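Local coordinates for protein DJ-1 homolog D (Arabidopsis thaliana, PDB 4OGG) that belongs to the DJ-1/PfpI family and carries two homologous domains of the glutaminase-I-like alpha/beta fold in a single chain, at residues Phe200-Tyr205 with Val225-Pro230; Gly235-Thr240 with Thr258-Thr263; Glu231-Asp236 with Asn264-Val269. All coordinates share one frame; numbering follows the deposited sequence.

Overall arrangement
All three contacts lie in the second DJ-1/PfpI domain. Following the chain, strand 197-201 leads through helix 208-221 to strand 224-228, and contact 1 closes this crossover before the other two begin. The chain then runs into a turn that opens contact 3 at 231-236 and contact 2 at 235-240; both start from the same stretch, sharing Gly235 and Asp236. Contact 2 closes first, at 258-263, and contact 3 just after it at 264-269. Ala227 N, meeting Thr262 OG1, ties the outermost strand 224-228 of the central sheet to the segment after strand 259-260, while Asp204 OD1 bridges to Lys232 NZ between loops of contacts 1 and 3.

Contact 1: Phe200-Tyr205 with Val225-Pro230; sequences FLCGDY and VDAVCP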
loop_
_atom_site.group_PDB
_atom_site.type_symbol
_atom_site.label_atom_id
_atom_site.label_comp_id
_atom_site.label_asym_id
_atom_site.label_seq_id
_atom_site.Cartn_x
_atom_site.Cartn_y
_atom_site.Cartn_z
ATOM N N PHE C 200 -7.167 -9.356 -28.077
ATOM C CA PHE C 200 -6.967 -9.681 -26.666
ATOM C C PHE C 200 -8.230 -9.380 -25.875
ATOM O O PHE C 200 -8.735 -8.261 -25.922
ATOM C CB PHE C 200 -5.823 -8.849 -26.078
ATOM C CG PHE C 200 -4.477 -9.498 -26.179
ATOM C CD1 PHE C 200 -3.935 -9.826 -27.417
ATOM C CD2 PHE C 200 -3.741 -9.768 -25.030
ATOM C CE1 PHE C 200 -2.673 -10.414 -27.508
ATOM C CE2 PHE C 200 -2.481 -10.352 -25.108
ATOM C CZ PHE C 200 -1.945 -10.676 -26.350
ATOM N N LEU C 201 -8.741 -10.376 -25.158
ATOM C CA LEU C 201 -9.930 -10.185 -24.334
ATOM C C LEU C 201 -9.448 -9.744 -22.957
ATOM O O LEU C 201 -8.968 -10.559 -22.167
ATOM C CB LEU C 201 -10.720 -11.489 -24.227
ATOM C CG LEU C 201 -11.371 -11.957 -25.530
ATOM C CD1 LEU C 201 -11.944 -13.353 -25.361
ATOM C CD2 LEU C 201 -12.461 -10.965 -25.921
ATOM N N CYS C 202 -9.572 -8.450 -22.684
ATOM C CA CYS C 202 -9.120 -7.877 -21.424
ATOM C C CYS C 202 -10.247 -7.538 -20.458
ATOM O O CYS C 202 -11.428 -7.610 -20.803
ATOM C CB CYS C 202 -8.302 -6.613 -21.701
ATOM S SG CYS C 202 -6.888 -6.869 -22.807
ATOM N N GLY C 203 -9.858 -7.161 -19.243
ATOM C CA GLY C 203 -10.821 -6.798 -18.222
ATOM C C GLY C 203 -10.112 -6.283 -16.986
ATOM O O GLY C 203 -8.895 -6.420 -16.863
ATOM N N ASP C 204 -10.860 -5.691 -16.063
ATOM C CA ASP C 204 -10.251 -5.172 -14.851
ATOM C C ASP C 204 -9.572 -6.263 -14.038
ATOM O O ASP C 204 -10.111 -7.357 -13.852
ATOM C CB ASP C 204 -11.288 -4.463 -13.976
ATOM C CG ASP C 204 -11.799 -3.181 -14.600
ATOM O OD1 ASP C 204 -11.198 -2.722 -15.595
ATOM O OD2 ASP C 204 -12.796 -2.628 -14.087
ATOM N N TYR C 205 -8.373 -5.942 -13.569
ATOM C CA TYR C 205 -7.574 -6.828 -12.744
ATOM C C TYR C 205 -7.032 -8.085 -13.407
ATOM O O TYR C 205 -6.827 -9.103 -12.752
ATOM C CB TYR C 205 -8.345 -7.166 -11.468
ATOM C CG TYR C 205 -8.727 -5.914 -10.714
ATOM C CD1 TYR C 205 -7.751 -5.097 -10.140
ATOM C CD2 TYR C 205 -10.055 -5.509 -10.631
ATOM C CE1 TYR C 205 -8.091 -3.907 -9.506
ATOM C CE2 TYR C 205 -10.405 -4.324 -10.001
ATOM C CZ TYR C 205 -9.422 -3.528 -9.441
ATOM O OH TYR C 205 -9.773 -2.354 -8.819
ATOM N N VAL C 225 -2.111 -5.843 -32.981
ATOM C CA VAL C 225 -2.748 -6.396 -31.793
ATOM C C VAL C 225 -3.716 -5.418 -31.146
ATOM O O VAL C 225 -3.341 -4.299 -30.800
ATOM C CB VAL C 225 -1.681 -6.808 -30.751
ATOM C CG1 VAL C 225 -2.298 -7.717 -29.702
ATOM C CG2 VAL C 225 -0.514 -7.495 -31.451
ATOM N N ASP C 226 -4.964 -5.851 -30.983
ATOM C CA ASP C 226 -5.984 -5.009 -30.371
ATOM C C ASP C 226 -6.420 -5.566 -29.022
ATOM O O ASP C 226 -6.422 -6.775 -28.809
ATOM C CB ASP C 226 -7.205 -4.887 -31.291
ATOM C CG ASP C 226 -6.861 -4.288 -32.641
ATOM O OD1 ASP C 226 -6.163 -3.254 -32.674
ATOM O OD2 ASP C 226 -7.295 -4.848 -33.670
ATOM N N ALA C 227 -6.793 -4.669 -28.117
ATOM C CA ALA C 227 -7.235 -5.055 -26.784
ATOM C C ALA C 227 -8.612 -4.459 -26.526
ATOM O O ALA C 227 -8.821 -3.261 -26.722
ATOM C CB ALA C 227 -6.239 -4.557 -25.739
ATOM N N VAL C 228 -9.548 -5.297 -26.091
ATOM C CA VAL C 228 -10.903 -4.835 -25.814
ATOM C C VAL C 228 -11.419 -5.334 -24.469
ATOM O O VAL C 228 -10.926 -6.322 -23.923
ATOM C CB VAL C 228 -11.892 -5.301 -26.902
ATOM C CG1 VAL C 228 -11.428 -4.814 -28.270
ATOM C CG2 VAL C 228 -12.013 -6.820 -26.882
ATOM N N CYS C 229 -12.422 -4.632 -23.952
ATOM C CA CYS C 229 -13.060 -4.968 -22.686
ATOM C C CYS C 229 -14.494 -4.462 -22.750
ATOM O O CYS C 229 -14.745 -3.350 -23.208
ATOM C CB CYS C 229 -12.332 -4.294 -21.517
ATOM S SG CYS C 229 -13.161 -4.465 -19.910
ATOM N N PRO C 230 -15.459 -5.280 -22.306
ATOM C CA PRO C 230 -16.860 -4.853 -22.337
ATOM C C PRO C 230 -17.066 -3.545 -21.576
ATOM O O PRO C 230 -16.353 -3.257 -20.613
ATOM C CB PRO C 230 -17.586 -6.023 -21.682
ATOM C CG PRO C 230 -16.753 -7.194 -22.090
ATOM C CD PRO C 230 -15.347 -6.683 -21.873
#
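Phe200 and Ala227 stand side by side as partners in a parallel beta ladder, the pairing that closes a beta-alpha-beta crossover in which helix 208-221 links strand 197-201 to the outermost strand 224-228. Phe200 uses both its backbone polar atoms here: its N gives a hydrogen bond to Asp226 O at 2.8 Å, and its O receives Val228 N at 3.1 Å in an almost straight bond (172° at the hydrogen). The Phe200 ring passes obliquely by Val225, CE1 lying 3.5 Å from CG1, and meets Phe215 of the helix edge to face; a large aromatic suits this buried layer between sheet and helix. The small Ala227 faces the same side, its CB 4.3 Å from Phe200 CB. Leu201 turns to the opposite face, where its CD2 meets Val228 CG2 at 4.3 Å; Leu201 also packs on Leu276 and Ile278 of strand 275-278. Just past the strand, Cys202 N still bonds to Val228 O at 2.8 Å. Its SG sits beside the backbone N (chi1 -56°), from where this compact, weakly polar group touches Ala227 CB at 3.8 Å. Gly203 then passes Cys229, and the last touch is a small one: Gly203 CA lies 3.7 Å from Cys229 SG.

Contact 2: Gly235-Thr240 with Thr258-Thr263; sequences GDRCPT and TFALTT
Phe259 O is approached by two groups of the facing strand: Cys238 N hydrogen-bonds to it at 2.8 Å, and Arg237 CA adds a CA-H...O contact at 3.3 Å. The return bond, Phe259 N to Cys238 O, makes Cys238 and Phe259 a hydrogen-bonded pair of an antiparallel ladder, with Arg237 and Ala260 the neighbouring non-hydrogen-bonded pair. The ladder belongs to the small sheet built around strand 237-244. Where strand 259-260 has ended and strand 237-244 has not yet begun, Leu261 is held at both ends of its backbone, its N giving a bond to Asp236 O and its O taking one from Gly235 N at 3.1 Å, the donor standing 48° out of the carbonyl plane.

The two faces differ sharply. On the outer one Arg237 is extended from CG to NE and crosses Thr258 at about a right angle, CD 3.5 Å from Thr258 OG1; its NH1 comes to 3.3 Å from the small Ala260 CB, obliquely to the guanidinium plane. On the inner face Phe259 CG, anti to the backbone N (chi1 -178°), leads away from the facing strand. The Phe259 ring meets Phe215 edge to face, and Cys238 SG meets Leu261 CD2 at 4.3 Å. Four backbone hydrogen bonds thus join a ribbon with Cys238 and Phe259 buried on one face, while Arg237 and, less fully, Ala260 remain open to solvent on the other.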
loop_
_atom_site.group_PDB
_atom_site.type_symbol
_atom_site.label_atom_id
_atom_site.label_comp_id
_atom_site.label_asym_id
_atom_site.label_seq_id
_atom_site.Cartn_x
_atom_site.Cartn_y
_atom_site.Cartn_z
ATOM N N GLY C 235 -8.772 3.816 -25.459
ATOM C CA GLY C 235 -8.337 4.930 -24.639
ATOM C C GLY C 235 -8.565 4.679 -23.162
ATOM O O GLY C 235 -7.772 5.110 -22.324
ATOM N N ASP C 236 -9.656 3.992 -22.833
ATOM C CA ASP C 236 -9.953 3.687 -21.440
ATOM C C ASP C 236 -8.850 2.798 -20.889
ATOM O O ASP C 236 -8.130 2.147 -21.646
ATOM C CB ASP C 236 -11.296 2.963 -21.310
ATOM C CG ASP C 236 -12.475 3.866 -21.607
ATOM O OD1 ASP C 236 -12.502 4.995 -21.075
ATOM O OD2 ASP C 236 -13.376 3.441 -22.361
ATOM N N ARG C 237 -8.716 2.774 -19.570
ATOM C CA ARG C 237 -7.693 1.952 -18.944
ATOM C C ARG C 237 -8.296 0.929 -17.995
ATOM O O ARG C 237 -9.358 1.150 -17.406
ATOM C CB ARG C 237 -6.700 2.828 -18.180
ATOM C CG ARG C 237 -5.819 3.685 -19.071
ATOM C CD ARG C 237 -4.817 4.475 -18.249
ATOM N NE ARG C 237 -3.836 5.143 -19.098
ATOM C CZ ARG C 237 -2.934 4.506 -19.838
ATOM N NH1 ARG C 237 -2.882 3.181 -19.835
ATOM N NH2 ARG C 237 -2.083 5.195 -20.587
ATOM N N CYS C 238 -7.612 -0.203 -17.877
ATOM C CA CYS C 238 -8.018 -1.283 -16.989
ATOM C C CYS C 238 -6.931 -1.432 -15.944
ATOM O O CYS C 238 -5.747 -1.472 -16.279
ATOM C CB CYS C 238 -8.119 -2.613 -17.735
ATOM S SG CYS C 238 -9.632 -2.907 -18.652
ATOM N N PRO C 239 -7.312 -1.492 -14.662
ATOM C CA PRO C 239 -6.282 -1.654 -13.637
ATOM C C PRO C 239 -5.831 -3.112 -13.731
ATOM O O PRO C 239 -6.589 -3.964 -14.195
ATOM C CB PRO C 239 -7.039 -1.356 -12.347
ATOM C CG PRO C 239 -8.421 -1.880 -12.653
ATOM C CD PRO C 239 -8.649 -1.353 -14.056
ATOM N N THR C 240 -4.605 -3.410 -13.323
ATOM C CA THR C 240 -4.152 -4.790 -13.389
ATOM C C THR C 240 -3.745 -5.286 -12.015
ATOM O O THR C 240 -3.580 -4.501 -11.078
ATOM C CB THR C 240 -2.959 -4.965 -14.354
ATOM O OG1 THR C 240 -1.820 -4.254 -13.851
ATOM C CG2 THR C 240 -3.325 -4.451 -15.745
ATOM N N THR C 258 -1.621 0.262 -15.143
ATOM C CA THR C 258 -2.935 0.322 -15.764
ATOM C C THR C 258 -2.672 0.030 -17.239
ATOM O O THR C 258 -1.658 0.465 -17.793
ATOM C CB THR C 258 -3.593 1.707 -15.603
ATOM O OG1 THR C 258 -2.726 2.722 -16.121
ATOM C CG2 THR C 258 -3.878 1.982 -14.134
ATOM N N PHE C 259 -3.563 -0.728 -17.864
ATOM C CA PHE C 259 -3.397 -1.097 -19.263
ATOM C C PHE C 259 -4.444 -0.417 -20.126
ATOM O O PHE C 259 -5.633 -0.454 -19.814
ATOM C CB PHE C 259 -3.482 -2.618 -19.403
ATOM C CG PHE C 259 -3.285 -3.111 -20.803
ATOM C CD1 PHE C 259 -4.352 -3.168 -21.690
ATOM C CD2 PHE C 259 -2.027 -3.511 -21.241
ATOM C CE1 PHE C 259 -4.173 -3.618 -22.995
ATOM C CE2 PHE C 259 -1.837 -3.962 -22.544
ATOM C CZ PHE C 259 -2.913 -4.015 -23.422
ATOM N N ALA C 260 -3.993 0.202 -21.213
ATOM C CA ALA C 260 -4.892 0.920 -22.114
ATOM C C ALA C 260 -5.464 0.062 -23.233
ATOM O O ALA C 260 -4.726 -0.612 -23.951
ATOM C CB ALA C 260 -4.170 2.127 -22.704
ATOM N N LEU C 261 -6.786 0.096 -23.379
ATOM C CA LEU C 261 -7.458 -0.656 -24.431
ATOM C C LEU C 261 -7.241 0.082 -25.748
ATOM O O LEU C 261 -6.962 1.281 -25.751
ATOM C CB LEU C 261 -8.957 -0.778 -24.133
ATOM C CG LEU C 261 -9.324 -1.508 -22.837
ATOM C CD1 LEU C 261 -10.833 -1.568 -22.697
ATOM C CD2 LEU C 261 -8.733 -2.914 -22.848
ATOM N N THR C 262 -7.376 -0.632 -26.860
ATOM C CA THR C 262 -7.154 -0.034 -28.174
ATOM C C THR C 262 -8.369 -0.052 -29.091
ATOM O O THR C 262 -8.466 0.765 -30.008
ATOM C CB THR C 262 -6.021 -0.755 -28.919
ATOM O OG1 THR C 262 -6.438 -2.090 -29.234
ATOM C CG2 THR C 262 -4.763 -0.814 -28.057
ATOM N N THR C 263 -9.289 -0.981 -28.851
ATOM C CA THR C 263 -10.469 -1.103 -29.699
ATOM C C THR C 263 -11.770 -1.169 -28.906
ATOM O O THR C 263 -11.777 -1.538 -27.732
ATOM C CB THR C 263 -10.369 -2.363 -30.575
ATOM O OG1 THR C 263 -9.058 -2.441 -31.148
ATOM C CG2 THR C 263 -11.402 -2.319 -31.691
#

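Contact 3: Glu231-Asp236 with Asn264-Val269; sequences EKKAGD and NFDDLV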
loop_
_atom_site.group_PDB
_atom_site.type_symbol
_atom_site.label_atom_id
_atom_site.label_comp_id
_atom_site.label_asym_id
_atom_site.label_seq_id
_atom_site.Cartn_x
_atom_site.Cartn_y
_atom_site.Cartn_z
ATOM N N GLU C 231 -18.039 -2.756 -22.020
ATOM C CA GLU C 231 -18.361 -1.481 -21.384
ATOM C C GLU C 231 -17.261 -0.431 -21.480
ATOM O O GLU C 231 -17.438 0.695 -21.015
ATOM C CB GLU C 231 -18.726 -1.697 -19.913
ATOM C CG GLU C 231 -19.993 -2.510 -19.701
ATOM C CD GLU C 231 -20.319 -2.707 -18.232
ATOM O OE1 GLU C 231 -20.502 -1.695 -17.520
ATOM O OE2 GLU C 231 -20.390 -3.874 -17.790
ATOM N N LYS C 232 -16.126 -0.791 -22.070
ATOM C CA LYS C 232 -15.035 0.166 -22.218
ATOM C C LYS C 232 -14.638 0.353 -23.677
ATOM O O LYS C 232 -14.820 -0.541 -24.505
ATOM C CB LYS C 232 -13.827 -0.262 -21.379
ATOM C CG LYS C 232 -14.081 -0.157 -19.882
ATOM C CD LYS C 232 -12.823 -0.383 -19.062
ATOM C CE LYS C 232 -13.106 -0.204 -17.580
ATOM N NZ LYS C 232 -11.882 -0.372 -16.747
ATOM N N LYS C 233 -14.100 1.526 -23.987
ATOM C CA LYS C 233 -13.705 1.842 -25.352
ATOM C C LYS C 233 -12.215 2.145 -25.445
ATOM O O LYS C 233 -11.519 2.210 -24.430
ATOM C CB LYS C 233 -14.502 3.053 -25.845
ATOM C CG LYS C 233 -15.977 3.035 -25.448
ATOM C CD LYS C 233 -16.713 1.841 -26.038
ATOM C CE LYS C 233 -18.158 1.795 -25.559
ATOM N NZ LYS C 233 -18.909 3.035 -25.905
ATOM N N ALA C 234 -11.733 2.330 -26.671
ATOM C CA ALA C 234 -10.329 2.638 -26.897
ATOM C C ALA C 234 -9.953 3.855 -26.062
ATOM O O ALA C 234 -10.726 4.806 -25.956
ATOM C CB ALA C 234 -10.087 2.919 -28.372
ATOM N N GLY C 235 -8.772 3.816 -25.459
ATOM C CA GLY C 235 -8.337 4.930 -24.639
ATOM C C GLY C 235 -8.565 4.679 -23.162
ATOM O O GLY C 235 -7.772 5.110 -22.324
ATOM N N ASP C 236 -9.656 3.992 -22.833
ATOM C CA ASP C 236 -9.953 3.687 -21.440
ATOM C C ASP C 236 -8.850 2.798 -20.889
ATOM O O ASP C 236 -8.130 2.147 -21.646
ATOM C CB ASP C 236 -11.296 2.963 -21.310
ATOM C CG ASP C 236 -12.475 3.866 -21.607
ATOM O OD1 ASP C 236 -12.502 4.995 -21.075
ATOM O OD2 ASP C 236 -13.376 3.441 -22.361
ATOM N N ASN C 264 -12.872 -0.808 -29.555
ATOM C CA ASN C 264 -14.175 -0.843 -28.903
ATOM C C ASN C 264 -14.771 -2.239 -29.024
ATOM O O ASN C 264 -14.819 -2.813 -30.113
ATOM C CB ASN C 264 -15.129 0.180 -29.531
ATOM C CG ASN C 264 -14.580 1.592 -29.493
ATOM O OD1 ASN C 264 -13.947 2.001 -28.521
ATOM N ND2 ASN C 264 -14.835 2.352 -30.551
ATOM N N PHE C 265 -15.222 -2.778 -27.899
ATOM C CA PHE C 265 -15.812 -4.108 -27.872
ATOM C C PHE C 265 -17.046 -4.170 -28.772
ATOM O O PHE C 265 -17.280 -5.171 -29.447
ATOM C CB PHE C 265 -16.170 -4.481 -26.429
ATOM C CG PHE C 265 -16.591 -5.912 -26.256
ATOM C CD1 PHE C 265 -17.919 -6.290 -26.437
ATOM C CD2 PHE C 265 -15.658 -6.885 -25.917
ATOM C CE1 PHE C 265 -18.309 -7.618 -26.280
ATOM C CE2 PHE C 265 -16.036 -8.215 -25.759
ATOM C CZ PHE C 265 -17.365 -8.584 -25.941
ATOM N N ASP C 266 -17.825 -3.092 -28.787
ATOM C CA ASP C 266 -19.028 -3.032 -29.612
ATOM C C ASP C 266 -18.664 -3.222 -31.081
ATOM O O ASP C 266 -19.060 -4.207 -31.706
ATOM C CB ASP C 266 -19.730 -1.682 -29.439
ATOM C CG ASP C 266 -20.069 -1.383 -27.993
ATOM O OD1 ASP C 266 -20.753 -2.212 -27.357
ATOM O OD2 ASP C 266 -19.653 -0.314 -27.496
ATOM N N ASP C 267 -17.911 -2.271 -31.624
ATOM C CA ASP C 267 -17.478 -2.322 -33.015
ATOM C C ASP C 267 -16.317 -3.302 -33.117
ATOM O O ASP C 267 -15.154 -2.897 -33.181
ATOM C CB ASP C 267 -17.013 -0.939 -33.475
ATOM C CG ASP C 267 -17.898 0.176 -32.957
ATOM O OD1 ASP C 267 -19.126 0.121 -33.183
ATOM O OD2 ASP C 267 -17.361 1.110 -32.325
ATOM N N LEU C 268 -16.631 -4.593 -33.130
ATOM C CA LEU C 268 -15.595 -5.610 -33.204
ATOM C C LEU C 268 -15.994 -6.768 -34.111
ATOM O O LEU C 268 -16.955 -7.486 -33.836
ATOM C CB LEU C 268 -15.295 -6.135 -31.798
ATOM C CG LEU C 268 -14.063 -7.019 -31.616
ATOM C CD1 LEU C 268 -12.809 -6.228 -31.956
ATOM C CD2 LEU C 268 -14.006 -7.514 -30.180
ATOM N N VAL C 269 -15.248 -6.941 -35.197
ATOM C CA VAL C 269 -15.512 -8.018 -36.143
ATOM C C VAL C 269 -14.501 -9.135 -35.911
ATOM O O VAL C 269 -13.357 -9.049 -36.355
ATOM C CB VAL C 269 -15.388 -7.524 -37.600
ATOM C CG1 VAL C 269 -15.768 -8.638 -38.560
ATOM C CG2 VAL C 269 -16.270 -6.307 -37.813
#
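A type II beta turn from Lys233 to Asp236 receives Asn264 at its corner, joining two surface loops that have no regular secondary structure. Ala234 N points out of the turn and bonds to Asn264 OD1 at 2.9 Å with 162° at the hydrogen, so a side-chain amide takes up a backbone N-H. The turn is tightened from within: Asp236 N bonds to Lys233 O, and Asp236 OD2 accepts Lys233 N at 2.6 Å through its anti lone pair. Gly235 has phi near 99°, a backbone shape in which a CB would press on the preceding carbonyl, so glycine fits here.

Lys233 crosses Asn264 at about a right angle, its CB close at 2.9 Å from Asn264 OD1. The lysine chain bends at chi2, which turns CD, and at chi4, which turns NZ; CE lies 3.2 Å from Asp266 OD2, and NZ makes a long salt bridge to the same OD2 at 3.8 Å. Asn264 ND2 also gives a weak bond to Asp267 OD2. Beneath these charged side chains, Phe265 packs on Val228 of strand 224-228 and on His292, Val293 and Ile296 of helix 291-302, while Lys232 NZ reaches across to Asp204 and to Arg237 O on strand 237-244.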